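Local coordinates for kelch domain-containing protein (Colletotrichum graminicola M1.001, PDB 5C86) that probably oxidises alcohols to aldehydes at a copper site, as a fungal alcohol oxidase of the galactose oxidase and glyoxal oxidase family, at residues Met228-Gly240 against Asp249-Glu261. Numbering follows the deposited sequence.
Sequences MYDAVAGKIFTYG and DSTSNAHILTLGE
K235 NZ bonds to T258 OG1 at 2.8 Å, the two side chains running side by side in the same direction; the lysine reaches it through a bend at chi2 (-80°). These residues are a non-hydrogen-bonded pair of two antiparallel strands, 235-239 and 254-258, the middle pair of a four-stranded blade of the kelch beta-propeller. Backbone bonds join I236 with L257 and T238 with H255 in both directions, the straightest being L257 N to I236 O (175°); a further backbone hydrogen bond runs from G240 N to N253 O. On the face of I236, T238 and L257, I236 CD1 meets L259 CD1 at 3.6 Å, and T238 CG2 lies 4.0 Å from L257 CD1, the side chains crossing at about a right angle. T238 OG1 and H255 ND1 share a water, each 2.8 Å from it, and that water sits in the plane of the imidazole. On the other face, A254 CB packs at the edge of the Y239 ring, 3.9 Å from CD1, while Y239 OH bonds to Y276 O; F237 stacks on F315 of the next blade. Each face thus pairs apolar packing with a polar link: a lysine-threonine hydrogen bond on one, and on the other a water bridging two buried side chains of neighbouring strands.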
loop_
_atom_site.group_PDB
_atom_site.type_symbol
_atom_site.label_atom_id
_atom_site.label_comp_id
_atom_site.label_asym_id
_atom_site.label_seq_id
_atom_site.Cartn_x
_atom_site.Cartn_y
_atom_site.Cartn_z
ATOM N N MET A 228 -5.798 6.105 1.506
ATOM C CA MET A 228 -7.098 6.256 2.051
ATOM C C MET A 228 -6.995 6.088 3.557
ATOM O O MET A 228 -7.008 4.992 4.074
ATOM C CB MET A 228 -8.038 5.233 1.453
ATOM C CG MET A 228 -9.486 5.473 1.861
ATOM S SD MET A 228 -10.653 4.353 1.095
ATOM C CE MET A 228 -10.738 5.113 -0.512
ATOM N N TYR A 229 -6.953 7.202 4.264
ATOM C CA TYR A 229 -6.728 7.211 5.686
ATOM C C TYR A 229 -8.027 7.165 6.500
ATOM O O TYR A 229 -7.984 6.930 7.708
ATOM C CB TYR A 229 -5.865 8.408 6.104
ATOM C CG TYR A 229 -6.537 9.739 5.954
ATOM C CD1 TYR A 229 -7.345 10.210 6.913
ATOM C CD2 TYR A 229 -6.373 10.467 4.806
ATOM C CE1 TYR A 229 -7.976 11.453 6.740
ATOM C CE2 TYR A 229 -6.987 11.681 4.580
ATOM C CZ TYR A 229 -7.800 12.127 5.571
ATOM O OH TYR A 229 -8.362 13.368 5.401
ATOM N N ASP A 230 -9.197 7.456 5.900
ATOM C CA ASP A 230 -10.454 7.265 6.609
ATOM C C ASP A 230 -11.448 6.833 5.572
ATOM O O ASP A 230 -12.064 7.697 4.895
ATOM C CB ASP A 230 -10.897 8.512 7.356
ATOM C CG ASP A 230 -12.229 8.304 8.090
ATOM O OD1 ASP A 230 -12.946 7.297 7.800
ATOM O OD2 ASP A 230 -12.511 9.117 9.000
ATOM N N ALA A 231 -11.589 5.529 5.381
ATOM C CA ALA A 231 -12.450 5.030 4.320
ATOM C C ALA A 231 -13.936 5.271 4.599
ATOM O O ALA A 231 -14.709 5.423 3.645
ATOM C CB ALA A 231 -12.188 3.598 4.110
ATOM N N VAL A 232 -14.299 5.362 5.852
ATOM C CA VAL A 232 -15.698 5.593 6.206
ATOM C C VAL A 232 -16.131 7.002 5.713
ATOM O O VAL A 232 -17.223 7.172 5.155
ATOM C CB VAL A 232 -15.874 5.415 7.719
ATOM C CG1 VAL A 232 -17.282 5.831 8.147
ATOM C CG2 VAL A 232 -15.613 3.975 8.154
ATOM N N ALA A 233 -15.231 7.954 5.807
ATOM C CA ALA A 233 -15.491 9.344 5.388
ATOM C C ALA A 233 -15.077 9.572 3.959
ATOM O O ALA A 233 -15.215 10.710 3.459
ATOM C CB ALA A 233 -14.743 10.297 6.324
ATOM N N GLY A 234 -14.502 8.544 3.301
ATOM C CA GLY A 234 -14.134 8.726 1.926
ATOM C C GLY A 234 -12.906 9.614 1.728
ATOM O O GLY A 234 -12.813 10.266 0.731
ATOM N N LYS A 235 -11.960 9.618 2.636
ATOM C CA LYS A 235 -10.879 10.560 2.635
ATOM C C LYS A 235 -9.551 9.951 2.159
ATOM O O LYS A 235 -9.110 8.890 2.680
ATOM C CB LYS A 235 -10.617 11.109 4.005
ATOM C CG LYS A 235 -11.797 11.795 4.667
ATOM C CD LYS A 235 -11.961 13.171 4.161
ATOM C CE LYS A 235 -13.020 13.933 4.952
ATOM N NZ LYS A 235 -13.187 15.241 4.308
ATOM N N ILE A 236 -8.970 10.583 1.152
ATOM C CA ILE A 236 -7.672 10.178 0.571
ATOM C C ILE A 236 -6.670 11.323 0.655
ATOM O O ILE A 236 -6.987 12.437 0.219
ATOM C CB ILE A 236 -7.841 9.691 -0.839
ATOM C CG1 ILE A 236 -8.902 8.594 -0.916
ATOM C CG2 ILE A 236 -6.504 9.262 -1.442
ATOM C CD1 ILE A 236 -9.260 8.255 -2.307
ATOM N N PHE A 237 -5.473 11.072 1.164
ATOM C CA PHE A 237 -4.419 12.064 1.197
ATOM C C PHE A 237 -3.538 11.817 0.001
ATOM O O PHE A 237 -3.256 10.637 -0.353
ATOM C CB PHE A 237 -3.576 11.822 2.445
ATOM C CG PHE A 237 -2.242 12.504 2.473
ATOM C CD1 PHE A 237 -2.138 13.871 2.735
ATOM C CD2 PHE A 237 -1.099 11.773 2.354
ATOM C CE1 PHE A 237 -0.947 14.498 2.816
ATOM C CE2 PHE A 237 0.146 12.412 2.443
ATOM C CZ PHE A 237 0.232 13.759 2.738
ATOM N N THR A 238 -3.089 12.887 -0.644
ATOM C CA THR A 238 -2.159 12.792 -1.801
ATOM C C THR A 238 -1.011 13.666 -1.622
ATOM O O THR A 238 -1.141 14.735 -0.995
ATOM C CB THR A 238 -2.822 13.138 -3.136
ATOM O OG1 THR A 238 -3.078 14.577 -3.220
ATOM C CG2 THR A 238 -4.111 12.316 -3.353
ATOM N N TYR A 239 0.200 13.296 -2.113
ATOM C CA TYR A 239 1.401 14.086 -1.861
ATOM C C TYR A 239 2.386 13.937 -3.005
ATOM O O TYR A 239 2.732 12.828 -3.371
ATOM C CB TYR A 239 2.135 13.654 -0.565
ATOM C CG TYR A 239 3.239 14.602 -0.156
ATOM C CD1 TYR A 239 2.895 15.766 0.495
ATOM C CD2 TYR A 239 4.547 14.393 -0.465
ATOM C CE1 TYR A 239 3.825 16.696 0.861
ATOM C CE2 TYR A 239 5.513 15.314 -0.115
ATOM C CZ TYR A 239 5.121 16.444 0.595
ATOM O OH TYR A 239 6.062 17.399 1.004
ATOM N N GLY A 240 2.965 15.052 -3.408
ATOM C CA GLY A 240 4.188 15.041 -4.206
ATOM C C GLY A 240 4.069 14.515 -5.609
ATOM O O GLY A 240 3.010 14.532 -6.228
ATOM N N ASP A 249 11.594 18.389 -11.220
ATOM C CA ASP A 249 11.629 18.481 -9.738
ATOM C C ASP A 249 10.287 17.979 -9.246
ATOM O O ASP A 249 9.261 18.362 -9.801
ATOM C CB ASP A 249 11.844 19.901 -9.219
ATOM C CG ASP A 249 13.291 20.336 -9.355
ATOM O OD1 ASP A 249 14.219 19.581 -8.950
ATOM O OD2 ASP A 249 13.503 21.442 -9.814
ATOM N N SER A 250 10.312 17.101 -8.254
ATOM C CA SER A 250 9.067 16.685 -7.612
ATOM C C SER A 250 8.511 17.895 -6.857
ATOM O O SER A 250 9.156 18.919 -6.638
ATOM C CB SER A 250 9.363 15.563 -6.663
ATOM O OG SER A 250 10.267 15.933 -5.632
ATOM N N THR A 251 7.287 17.740 -6.406
ATOM C CA THR A 251 6.646 18.769 -5.568
ATOM C C THR A 251 6.444 18.342 -4.133
ATOM O O THR A 251 6.645 17.173 -3.773
ATOM C CB THR A 251 5.263 19.159 -6.091
ATOM O OG1 THR A 251 4.274 18.186 -5.693
ATOM C CG2 THR A 251 5.253 19.378 -7.542
ATOM N N SER A 252 6.025 19.314 -3.320
ATOM C CA SER A 252 5.654 19.105 -1.975
ATOM C C SER A 252 4.146 19.378 -1.845
ATOM O O SER A 252 3.671 19.663 -0.736
ATOM C CB SER A 252 6.480 19.966 -0.992
ATOM O OG SER A 252 6.424 21.351 -1.399
ATOM N N ASN A 253 3.411 19.296 -2.942
ATOM C CA ASN A 253 1.983 19.582 -2.906
ATOM C C ASN A 253 1.248 18.490 -2.147
ATOM O O ASN A 253 1.523 17.301 -2.256
ATOM C CB ASN A 253 1.384 19.697 -4.298
ATOM C CG ASN A 253 1.888 20.893 -5.083
ATOM O OD1 ASN A 253 2.494 21.817 -4.559
ATOM N ND2 ASN A 253 1.590 20.887 -6.315
ATOM N N ALA A 254 0.249 18.890 -1.368
ATOM C CA ALA A 254 -0.478 18.024 -0.396
ATOM C C ALA A 254 -1.991 18.348 -0.594
ATOM O O ALA A 254 -2.384 19.517 -0.542
ATOM C CB ALA A 254 -0.031 18.251 0.958
ATOM N N HIS A 255 -2.801 17.325 -0.743
ATOM C CA HIS A 255 -4.262 17.463 -0.952
ATOM C C HIS A 255 -4.997 16.403 -0.164
ATOM O O HIS A 255 -4.455 15.312 0.125
ATOM C CB HIS A 255 -4.707 17.341 -2.391
ATOM C CG HIS A 255 -4.181 18.406 -3.271
ATOM N ND1 HIS A 255 -2.899 18.397 -3.808
ATOM C CD2 HIS A 255 -4.751 19.577 -3.672
ATOM C CE1 HIS A 255 -2.723 19.506 -4.530
ATOM N NE2 HIS A 255 -3.832 20.236 -4.461
ATOM N N ILE A 256 -6.217 16.734 0.283
ATOM C CA ILE A 256 -7.169 15.747 0.754
ATOM C C ILE A 256 -8.343 15.697 -0.197
ATOM O O ILE A 256 -8.942 16.736 -0.462
ATOM C CB ILE A 256 -7.653 16.052 2.201
ATOM C CG1 ILE A 256 -6.562 15.837 3.250
ATOM C CG2 ILE A 256 -8.947 15.254 2.505
ATOM C CD1 ILE A 256 -6.897 16.443 4.617
ATOM N N LEU A 257 -8.657 14.510 -0.682
ATOM C CA LEU A 257 -9.768 14.201 -1.573
ATOM C C LEU A 257 -10.872 13.633 -0.747
ATOM O O LEU A 257 -10.613 12.811 0.203
ATOM C CB LEU A 257 -9.386 13.168 -2.633
ATOM C CG LEU A 257 -8.073 13.318 -3.367
ATOM C CD1 LEU A 257 -7.954 12.334 -4.515
ATOM C CD2 LEU A 257 -7.601 14.648 -3.750
ATOM N N THR A 258 -12.155 14.028 -1.027
ATOM C CA THR A 258 -13.275 13.459 -0.304
ATOM C C THR A 258 -14.221 12.885 -1.318
ATOM O O THR A 258 -14.686 13.616 -2.189
ATOM C CB THR A 258 -13.996 14.545 0.568
ATOM O OG1 THR A 258 -13.095 15.172 1.489
ATOM C CG2 THR A 258 -15.117 13.918 1.364
ATOM N N LEU A 259 -14.490 11.594 -1.247
ATOM C CA LEU A 259 -15.274 10.836 -2.185
ATOM C C LEU A 259 -16.681 10.884 -1.705
ATOM O O LEU A 259 -16.929 10.669 -0.528
ATOM C CB LEU A 259 -14.813 9.366 -2.275
ATOM C CG LEU A 259 -13.572 9.147 -3.197
ATOM C CD1 LEU A 259 -12.383 9.977 -2.783
ATOM C CD2 LEU A 259 -13.213 7.695 -3.154
ATOM N N GLY A 260 -17.597 11.147 -2.645
ATOM C CA GLY A 260 -18.993 10.984 -2.345
ATOM C C GLY A 260 -19.438 9.725 -3.039
ATOM O O GLY A 260 -19.009 8.633 -2.672
ATOM N N GLU A 261 -20.359 9.850 -3.979
ATOM C CA GLU A 261 -20.855 8.693 -4.691
ATOM C C GLU A 261 -20.004 8.457 -5.962
ATOM O O GLU A 261 -19.456 9.367 -6.493
ATOM C CB GLU A 261 -22.362 8.809 -5.003
ATOM C CG GLU A 261 -23.276 8.670 -3.763
ATOM C CD GLU A 261 -23.058 7.416 -2.901
ATOM O OE1 GLU A 261 -23.061 6.305 -3.443
ATOM O OE2 GLU A 261 -22.913 7.530 -1.637
HETATM O O HOH W 1 -0.929 16.346 -3.663
HETATM O O HOH W 2 2.398 17.665 -7.574
#